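Local coordinates for protein escJ (PDB 1YJ7) that serves as part of the molecular platform for assembly of the enteropathogenic E. coli type III secretion system, as a lipoprotein of the YscJ/FliF family, at the interface of chains A and B. Sequence-based numbering; all coordinates share one arbitrary frame. Chains: chain A/B, escJ.

Contact 1: the interface of chains A and B. Residues chain A 104-106, 131-132; chain B 55-56, 58, 62.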
# COMPACT_ATOMS: atom_id res chain seq x y z
N GLY A 104 -4.51 2.15 19.69
CA GLY A 104 -4.77 2.84 20.93
C GLY A 104 -4.82 4.35 20.82
O GLY A 104 -5.27 5.01 21.75
N VAL A 105 -4.35 4.91 19.70
CA VAL A 105 -4.40 6.37 19.52
C VAL A 105 -5.79 6.76 19.03
O VAL A 105 -6.28 6.26 18.01
CB VAL A 105 -3.31 6.88 18.53
CG1 VAL A 105 -3.50 8.38 18.21
CG2 VAL A 105 -1.93 6.60 19.06
N ILE A 106 -6.47 7.62 19.80
CA ILE A 106 -7.77 8.16 19.44
C ILE A 106 -7.63 9.43 18.60
O ILE A 106 -8.39 9.64 17.64
CB ILE A 106 -8.59 8.51 20.73
CG1 ILE A 106 -8.94 7.25 21.50
CG2 ILE A 106 -9.85 9.32 20.37
CD1 ILE A 106 -9.62 7.52 22.80
N SER A 131 -6.74 5.54 24.08
CA SER A 131 -7.77 4.68 24.62
C SER A 131 -7.50 4.39 26.09
O SER A 131 -6.36 4.09 26.46
CB SER A 131 -7.81 3.35 23.87
OG SER A 131 -8.66 2.45 24.57
N PRO A 132 -8.53 4.45 26.94
CA PRO A 132 -8.36 4.03 28.34
C PRO A 132 -7.93 2.56 28.48
O PRO A 132 -7.42 2.20 29.55
CB PRO A 132 -9.76 4.25 28.95
CG PRO A 132 -10.47 5.17 28.03
CD PRO A 132 -9.89 4.92 26.66
N ASN B 55 -14.24 5.01 18.68
CA ASN B 55 -13.26 6.05 18.99
C ASN B 55 -11.93 5.43 19.41
O ASN B 55 -10.87 5.87 18.98
CB ASN B 55 -13.74 6.91 20.16
CG ASN B 55 -14.83 7.89 19.78
OD1 ASN B 55 -15.22 8.02 18.61
ND2 ASN B 55 -15.31 8.61 20.80
N ASN B 56 -12.02 4.40 20.26
CA ASN B 56 -10.85 3.72 20.81
C ASN B 56 -10.00 3.06 19.75
O ASN B 56 -8.81 2.87 19.96
CB ASN B 56 -11.27 2.66 21.84
CG ASN B 56 -11.61 3.24 23.18
OD1 ASN B 56 -11.37 4.44 23.45
ND2 ASN B 56 -12.20 2.42 24.05
N GLY B 58 -9.86 4.23 16.51
CA GLY B 58 -9.53 5.20 15.48
C GLY B 58 -10.53 5.38 14.36
O GLY B 58 -10.18 5.87 13.31
N LYS B 62 -9.69 9.65 10.11
CA LYS B 62 -9.62 11.07 9.80
C LYS B 62 -9.01 11.31 8.44
O LYS B 62 -8.21 10.52 7.96
CB LYS B 62 -8.74 11.81 10.82
CG LYS B 62 -9.16 11.67 12.24
CD LYS B 62 -8.15 12.39 13.12
CE LYS B 62 -8.52 12.31 14.59
NZ LYS B 62 -8.76 10.91 15.04
O HOH W 1 -10.55 8.06 17.08
O HOH W 2 -6.71 3.30 17.85
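This is a head-to-tail interface between two copies of escJ, in which unlike surfaces meet, joined by a lysine-to-carbonyl hydrogen bond, bridging waters and side-chain packing on a helix end; such pairing could be repeated from copy to copy, as a platform would need. The backbone carbonyl oxygen of A:Ile106 is gripped from two sides. B:Lys62 reaches it with its ammonium NZ, a hydrogen bond of 2.9 Å to A:Ile106 O. The bond lies in the carbonyl plane, with a C=O...N angle of 147°, and the lysine chain runs straight before bending at its last torsion (chi4 53°) to deliver NZ. Water 1 is the second partner, 2.7 Å from A:Ile106 O, and passes the link on to the carbonyl B:Asn55 O. Water 2 makes a similar link at the next residue, 3.0 Å from B:Asn56 O, and also meets A:Gly104 N and A:Val105 O. Each of these helix-end carbonyls meets a bridging water. Beside these links A:Ile106 lies alongside B:Asn56, pointing the same way; its CG1, anti to the carbonyl carbon (chi1 -67°), sits 3.5 Å from B:Asn55 O. A:Ser131 packs against the B:Asn56 amide, OG 3.4 Å from CG and almost equally far from OD1 and ND2. Chain A contributes the start of strand 105-113 and the loop following strand 123-130; chain B contributes the C-terminal end of helix 47-56 and the loop beyond it.

Contact 2: the interface of chains A and B. Residues chain A 89-90, 93, 96-97; chain B 64-65, 70.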
# COMPACT_ATOMS: atom_id res chain seq x y z
N TYR A 89 3.18 22.68 7.77
CA TYR A 89 1.84 22.15 8.00
C TYR A 89 1.72 20.76 7.39
O TYR A 89 1.21 19.83 8.02
CB TYR A 89 0.83 23.09 7.38
CG TYR A 89 -0.57 22.58 7.38
CD1 TYR A 89 -1.28 22.45 8.56
CD2 TYR A 89 -1.20 22.23 6.19
CE1 TYR A 89 -2.60 22.00 8.55
CE2 TYR A 89 -2.51 21.77 6.17
CZ TYR A 89 -3.20 21.66 7.36
OH TYR A 89 -4.52 21.20 7.37
N LEU A 90 2.22 20.59 6.17
CA LEU A 90 2.20 19.27 5.54
C LEU A 90 2.94 18.24 6.37
O LEU A 90 2.47 17.12 6.53
CB LEU A 90 2.78 19.33 4.11
CG LEU A 90 2.75 18.03 3.32
CD1 LEU A 90 1.30 17.62 3.02
CD2 LEU A 90 3.54 18.18 2.03
N GLN A 93 0.91 17.31 9.42
CA GLN A 93 -0.19 16.43 9.01
C GLN A 93 0.31 15.02 8.69
O GLN A 93 -0.31 14.05 9.10
CB GLN A 93 -0.91 17.04 7.83
CG GLN A 93 -1.64 18.34 8.22
CD GLN A 93 -2.93 18.11 9.00
OE1 GLN A 93 -3.09 18.63 10.13
NE2 GLN A 93 -3.85 17.37 8.42
N GLU A 96 0.98 13.36 12.06
CA GLU A 96 -0.29 13.00 12.72
C GLU A 96 -0.90 11.76 12.05
O GLU A 96 -1.44 10.89 12.72
CB GLU A 96 -1.28 14.16 12.68
CG GLU A 96 -0.90 15.33 13.59
CD GLU A 96 -1.83 16.52 13.45
OE1 GLU A 96 -1.49 17.60 13.98
OE2 GLU A 96 -2.91 16.40 12.83
N ARG A 97 -0.78 11.69 10.74
CA ARG A 97 -1.33 10.56 9.99
C ARG A 97 -0.62 9.27 10.39
O ARG A 97 -1.25 8.22 10.57
CB ARG A 97 -1.19 10.80 8.49
CG ARG A 97 -1.87 9.72 7.62
CD ARG A 97 -1.36 9.72 6.19
NE ARG A 97 -1.50 11.00 5.53
CZ ARG A 97 -2.56 11.38 4.84
NH1 ARG A 97 -2.57 12.58 4.28
NH2 ARG A 97 -3.62 10.59 4.71
N PHE B 64 -6.48 13.75 6.54
CA PHE B 64 -5.36 14.65 6.80
C PHE B 64 -5.03 15.38 5.50
O PHE B 64 -5.45 14.96 4.41
CB PHE B 64 -4.15 13.88 7.28
CG PHE B 64 -4.37 13.15 8.57
CD1 PHE B 64 -4.16 13.78 9.78
CD2 PHE B 64 -4.80 11.83 8.57
CE1 PHE B 64 -4.37 13.10 10.98
CE2 PHE B 64 -5.01 11.15 9.76
CZ PHE B 64 -4.79 11.80 10.97
N ALA B 65 -4.25 16.45 5.63
CA ALA B 65 -3.88 17.31 4.52
C ALA B 65 -3.33 16.52 3.35
O ALA B 65 -2.46 15.65 3.52
CB ALA B 65 -2.85 18.32 4.98
N ILE B 70 -2.79 21.14 -0.96
CA ILE B 70 -1.95 22.21 -0.41
C ILE B 70 -1.10 22.85 -1.51
O ILE B 70 -0.90 24.05 -1.53
CB ILE B 70 -1.03 21.69 0.75
CG1 ILE B 70 -1.86 21.06 1.88
CG2 ILE B 70 -0.16 22.81 1.32
CD1 ILE B 70 -2.93 21.95 2.44
O HOH W 3 -0.63 14.64 5.25
O HOH W 4 -6.32 11.61 4.49
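One face of the B:Phe64 ring is covered by the backbone of A:Arg97, whose CA stands 3.8 Å from the ring centroid, directly over its centre, in a CH-pi contact. The A:Arg97 guanidinium, turned 60° from that ring, receives B:Phe64 CB on one face and has B:Ala65 O in plane at its edge but no direct hydrogen bond, the N-H pointing elsewhere. The A:Tyr89 ring carries CG of A:Gln93 of its own chain on one face, while B:Ile70 CD1 comes in at the edge, 3.8 Å from CE2. A:Arg97 extends with CG anti to the backbone N (chi1 -174°), sliding past B:Phe64 in the opposite direction, then bends at chi3. Its NH1 bonds water 3, which lies 2.7 Å from B:Ala65 O; its NH2 bonds water 4, 3.0 Å from B:Phe64 N and nearly straight at the hydrogen. B:Ala65 CB rests in the angle formed by A:Tyr89 CE2 and A:Gln93 CG, 3.5 Å from the latter. As modelled, A:Gln93 NE2 lies 3.0 Å from B:Ala65 N, two donors facing; the amide may be turned over, its oxygen then accepting the N-H. Along helix 80-99 of chain A, these residues form a stripe that receives the B:Phe64 loop and, near A:Tyr89, the end of short helix 67-70.

Contact 3: the interface of chains A and B. Residues chain A 98, 101-103; chain B 107-109, 127, 129, 164.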
# COMPACT_ATOMS: atom_id res chain seq x y z
N LEU A 98 0.70 9.35 10.50
CA LEU A 98 1.50 8.21 10.92
C LEU A 98 1.15 7.77 12.35
O LEU A 98 0.85 6.61 12.61
CB LEU A 98 3.00 8.56 10.79
CG LEU A 98 4.04 7.50 11.12
CD1 LEU A 98 5.36 7.75 10.33
CD2 LEU A 98 4.32 7.42 12.61
N LYS A 101 -2.04 5.80 13.23
CA LYS A 101 -2.09 4.35 12.97
C LYS A 101 -1.66 3.47 14.13
O LYS A 101 -1.86 2.25 14.07
CB LYS A 101 -1.24 3.99 11.75
CG LYS A 101 -1.72 4.62 10.50
CD LYS A 101 -0.93 4.16 9.28
CE LYS A 101 -1.41 4.89 8.04
NZ LYS A 101 -0.68 4.40 6.81
N ILE A 102 -1.04 4.05 15.16
CA ILE A 102 -0.63 3.28 16.32
C ILE A 102 -1.88 2.80 17.08
O ILE A 102 -2.74 3.62 17.43
CB ILE A 102 0.30 4.10 17.25
CG1 ILE A 102 1.62 4.43 16.57
CG2 ILE A 102 0.56 3.34 18.54
CD1 ILE A 102 2.46 5.51 17.28
N PRO A 103 -2.02 1.50 17.30
CA PRO A 103 -3.18 1.00 18.05
C PRO A 103 -3.31 1.65 19.41
O PRO A 103 -2.34 1.72 20.17
CB PRO A 103 -2.90 -0.50 18.17
CG PRO A 103 -2.12 -0.80 16.91
CD PRO A 103 -1.17 0.39 16.82
N ASP B 107 -0.34 -2.46 7.14
CA ASP B 107 -0.32 -1.00 6.96
C ASP B 107 1.11 -0.50 7.17
O ASP B 107 1.91 -1.16 7.79
CB ASP B 107 -1.30 -0.31 7.92
CG ASP B 107 -1.75 1.05 7.43
OD1 ASP B 107 -2.66 1.63 8.08
OD2 ASP B 107 -1.27 1.64 6.45
N CYS B 108 1.42 0.64 6.58
CA CYS B 108 2.76 1.20 6.60
C CYS B 108 2.65 2.71 6.44
O CYS B 108 1.88 3.19 5.62
CB CYS B 108 3.60 0.64 5.41
SG CYS B 108 5.32 1.13 5.49
N SER B 109 3.45 3.46 7.20
CA SER B 109 3.64 4.89 6.99
C SER B 109 5.13 5.20 6.98
O SER B 109 5.88 4.71 7.83
CB SER B 109 2.98 5.72 8.09
OG SER B 109 1.58 5.74 7.93
N LEU B 127 6.67 3.36 10.29
CA LEU B 127 5.75 2.62 11.12
C LEU B 127 5.12 1.53 10.29
O LEU B 127 4.55 1.80 9.23
CB LEU B 127 4.64 3.54 11.65
CG LEU B 127 3.57 2.87 12.50
CD1 LEU B 127 4.10 2.27 13.79
CD2 LEU B 127 2.45 3.84 12.81
N ILE B 129 2.43 -1.74 10.58
CA ILE B 129 1.42 -2.45 11.32
C ILE B 129 1.40 -3.88 10.79
O ILE B 129 1.20 -4.08 9.59
CB ILE B 129 0.06 -1.81 11.15
CG1 ILE B 129 0.10 -0.31 11.52
CG2 ILE B 129 -0.97 -2.55 11.99
CD1 ILE B 129 0.68 -0.01 12.89
N LYS B 164 4.10 -2.45 15.07
CA LYS B 164 3.02 -2.65 16.02
C LYS B 164 2.04 -3.64 15.47
O LYS B 164 1.66 -3.57 14.31
CB LYS B 164 2.26 -1.34 16.27
CG LYS B 164 3.08 -0.25 16.94
CD LYS B 164 3.27 -0.55 18.41
CE LYS B 164 4.05 0.57 19.12
NZ LYS B 164 4.45 0.09 20.47
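The ammonium NZ of A:Lys101 is held by three acceptors of chain B. It forms a salt bridge of 2.9 Å with carboxylate oxygen OD2 of B:Asp107, a hydrogen bond of 2.9 Å to the hydroxyl OG of B:Ser109, and a weak bond to the carbonyl B:Cys108 O. The lysine chain is extended beyond CG and crosses the B:Asp107 side chain at about a right angle, and its CD rests 3.7 Å from B:Asp107 CG. OD2 is met from above the carboxylate plane, 39° out of it, and accepts a second donor, B:Cys108 N, at 2.9 Å. That backbone bond helps fix the rotation of the aspartate, whose CG is anti to its own N (chi1 -156°); the paired charges probably keep it ionised. Apolar packing flanks the polar cluster. A:Leu98 sets CG 3.7 Å from B:Ser109 CB and crosses B:Leu127 obliquely. B:Leu127 CD2 touches A:Lys101 CB at 3.8 Å and also meets A:Ile102 CG1, while A:Pro103 CD lies 3.9 Å from B:Lys164 CB. The site lays the C-terminal end of helix 80-99 and the following loop of chain A onto strands 105-113, 123-130 and 159-165 of chain B, and may help to join neighbouring copies.

The three are parts of the same A–B interface, with C-alpha centres about 13 Å (contacts 1 and 3), 16 Å (contacts 2 and 3) and 18 Å (contacts 1 and 2) apart. Helix 80-99 of chain A serves contacts 2 and 3, and the chain leaving it runs through contact 3 into contact 1. On chain B, the segment after helix 47-56 links contact 1 to contact 2. Different residues of strand 105-113 serve contact 1 (A:Val105, A:Ile106) and contact 3 (B:Asp107 to B:Ser109), so one copy might use both surfaces together, as a repeating assembly would require.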